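PDB 2OD5: hypothetical protein from Uncultured marine organism, which is of unknown function but probably binds nucleic acid, as a small protein with a helix-turn-helix-type fold. Local coordinates for residues A32-L35 with E36-S40. Numbering follows the deposited sequence. Where two conformers were deposited one is given.
Sequences AEIL and EHINS
The carboxamide of Asn-39 has Leu-35 against one face: CD1 stands over the ND2 end, 3.6 Å from ND2 and 4.0 Å from Asn-39 CG, and Leu-35 CG is on the same side. At the oxygen end of the amide, OD1 accepts a hydrogen bond from the backbone N of Thr-46; bound imidazole and pentaethylene glycol, probably from the crystallisation liquor, also approach this side chain. This i to i+4 pair sits near the C-terminal end of helix 31-39, which follows helix 9-23 and precedes helix 48-57; strand 29-30 comes just before it and the antiparallel strands 61-71 and 75-84 follow helix 48-57, an order consistent with a winged helix-turn-helix. Two torsions set up the pairing: Asn-39 holds CG beside its backbone N (chi1 -76°), while Leu-35 swings CG anti to its own N (chi1 -172°). An alanine in place of Asn-39 is likely to leave the Thr-46 amide without its side-chain acceptor and to remove the amide that packs against Leu-35 CD1.

The other flat groups leave the helix elsewhere. The imidazole of His-37 stacks with the ring of Phe-23 from helix 9-23, while the carboxylate of Glu-33 pairs through OE2 with Arg-29. Beside them runs the buried stripe, where Ile-34 and Ile-38 run alongside each other, both turned to the same flank. Ile-38 was modelled in two conformers, and in one of them its CG1 meets Ile-34 CG2; both residues also pack on Ile-20 of helix 9-23.

Four successive backbone bonds tie the turns together. Ile-38 N to Ile-34 O is the straightest, at 177° through the hydrogen, and Asn-39 N reaches Leu-35 O at 2.9 Å. Just beyond, the hydroxyl of Ser-40 turns back on the helix, its OG donating to His-37 O at 2.7 Å.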
ATOM      1  N   ALA A  32       1.636  -2.732  -6.357  1.00 33.07           N
ATOM      2  CA  ALA A  32       2.504  -2.415  -7.496  1.00 33.85           C
ATOM      3  C   ALA A  32       2.422  -0.952  -7.905  1.00 32.49           C
ATOM      4  O   ALA A  32       3.442  -0.310  -8.195  1.00 29.98           O
ATOM      5  CB  ALA A  32       2.143  -3.335  -8.699  1.00 34.11           C
ATOM      6  N   GLU A  33       1.197  -0.435  -8.014  1.00 30.68           N
ATOM      7  CA  GLU A  33       0.991   0.970  -8.304  1.00 31.99           C
ATOM      8  C   GLU A  33       1.596   1.864  -7.212  1.00 29.14           C
ATOM      9  O   GLU A  33       2.205   2.903  -7.501  1.00 30.43           O
ATOM     10  CB  GLU A  33      -0.498   1.275  -8.414  1.00 31.38           C
ATOM     11  CG  GLU A  33      -1.230   0.582  -9.524  1.00 37.70           C
ATOM     12  CD  GLU A  33      -2.711   0.970  -9.481  1.00 44.33           C
ATOM     13  OE1 GLU A  33      -3.457   0.477  -8.565  1.00 46.91           O
ATOM     14  OE2 GLU A  33      -3.103   1.818 -10.317  1.00 53.66           O
ATOM     15  N   ILE A  34       1.436   1.476  -5.952  1.00 28.48           N
ATOM     16  CA  ILE A  34       1.968   2.240  -4.838  1.00 29.04           C
ATOM     17  C   ILE A  34       3.490   2.260  -4.894  1.00 29.64           C
ATOM     18  O   ILE A  34       4.113   3.323  -4.806  1.00 28.63           O
ATOM     19  CB  ILE A  34       1.479   1.701  -3.461  1.00 28.79           C
ATOM     20  CG1 ILE A  34      -0.064   1.782  -3.361  1.00 29.66           C
ATOM     21  CG2 ILE A  34       2.093   2.514  -2.314  1.00 29.56           C
ATOM     22  CD1 ILE A  34      -0.637   1.001  -2.178  1.00 32.03           C
ATOM     23  N   LEU A  35       4.076   1.101  -5.129  1.00 28.65           N
ATOM     24  CA  LEU A  35       5.531   0.992  -5.238  1.00 29.44           C
ATOM     25  C   LEU A  35       6.041   1.846  -6.381  1.00 28.36           C
ATOM     26  O   LEU A  35       7.032   2.557  -6.227  1.00 30.19           O
ATOM     27  CB  LEU A  35       5.950  -0.464  -5.480  1.00 29.46           C
ATOM     28  CG  LEU A  35       7.475  -0.709  -5.407  1.00 29.58           C
ATOM     29  CD1 LEU A  35       8.021  -0.418  -3.994  1.00 29.32           C
ATOM     30  CD2 LEU A  35       7.777  -2.140  -5.827  1.00 32.67           C
ATOM     31  N   GLU A  36       5.395   1.782  -7.541  1.00 29.99           N
ATOM     32  CA  GLU A  36       5.868   2.565  -8.666  1.00 30.07           C
ATOM     33  C   GLU A  36       5.802   4.066  -8.348  1.00 30.05           C
ATOM     34  O   GLU A  36       6.724   4.819  -8.653  1.00 30.83           O
ATOM     35  CB  GLU A  36       5.100   2.229  -9.955  1.00 29.53           C
ATOM     36  CG  GLU A  36       5.647   3.001 -11.173  1.00 32.43           C
ATOM     37  CD  GLU A  36       5.015   2.622 -12.526  1.00 37.10           C
ATOM     38  OE1 GLU A  36       4.003   1.897 -12.543  1.00 38.43           O
ATOM     39  OE2 GLU A  36       5.530   3.109 -13.558  1.00 34.87           O
ATOM     40  N   HIS A  37       4.730   4.498  -7.697  1.00 29.65           N
ATOM     41  CA  HIS A  37       4.575   5.901  -7.331  1.00 30.70           C
ATOM     42  C   HIS A  37       5.647   6.349  -6.376  1.00 31.15           C
ATOM     43  O   HIS A  37       6.301   7.365  -6.591  1.00 32.67           O
ATOM     44  CB  HIS A  37       3.200   6.130  -6.685  1.00 31.60           C
ATOM     45  CG  HIS A  37       3.023   7.530  -6.228  1.00 34.48           C
ATOM     46  ND1 HIS A  37       2.901   8.569  -7.120  1.00 33.71           N
ATOM     47  CD2 HIS A  37       3.063   8.083  -4.992  1.00 37.69           C
ATOM     48  CE1 HIS A  37       2.807   9.705  -6.444  1.00 40.82           C
ATOM     49  NE2 HIS A  37       2.924   9.441  -5.152  1.00 35.86           N
ATOM     50  N   ILE A  38       5.807   5.622  -5.279  1.00 31.81           N
ATOM     51  CA  ILE A  38       6.810   5.904  -4.244  0.50 32.45           C
ATOM     52  C   ILE A  38       8.220   5.973  -4.829  1.00 33.44           C
ATOM     53  O   ILE A  38       8.988   6.917  -4.630  1.00 34.57           O
ATOM     54  CB  ILE A  38       6.762   4.769  -3.172  0.50 31.90           C
ATOM     55  CG1 ILE A  38       5.502   4.887  -2.309  0.50 33.47           C
ATOM     56  CG2 ILE A  38       7.926   4.811  -2.255  0.50 27.99           C
ATOM     57  CD1 ILE A  38       5.395   6.207  -1.566  0.50 40.53           C
ATOM     58  N   ASN A  39       8.563   4.925  -5.548  1.00 33.78           N
ATOM     59  CA  ASN A  39       9.896   4.832  -6.094  1.00 31.97           C
ATOM     60  C   ASN A  39      10.187   5.855  -7.213  1.00 34.05           C
ATOM     61  O   ASN A  39      11.351   6.095  -7.536  1.00 36.38           O
ATOM     62  CB  ASN A  39      10.187   3.408  -6.562  1.00 31.96           C
ATOM     63  CG  ASN A  39      10.486   2.450  -5.405  1.00 30.84           C
ATOM     64  OD1 ASN A  39      10.516   2.859  -4.250  1.00 34.03           O
ATOM     65  ND2 ASN A  39      10.722   1.177  -5.718  1.00 33.57           N
ATOM     66  N   SER A  40       9.144   6.432  -7.804  1.00 33.41           N
ATOM     67  CA  SER A  40       9.285   7.484  -8.801  1.00 34.22           C
ATOM     68  C   SER A  40       9.583   8.852  -8.225  1.00 32.92           C
ATOM     69  O   SER A  40       9.938   9.754  -8.981  1.00 34.19           O
ATOM     70  CB  SER A  40       8.044   7.561  -9.697  1.00 34.64           C
ATOM     71  OG  SER A  40       7.007   8.251  -9.035  1.00 40.41           O
TER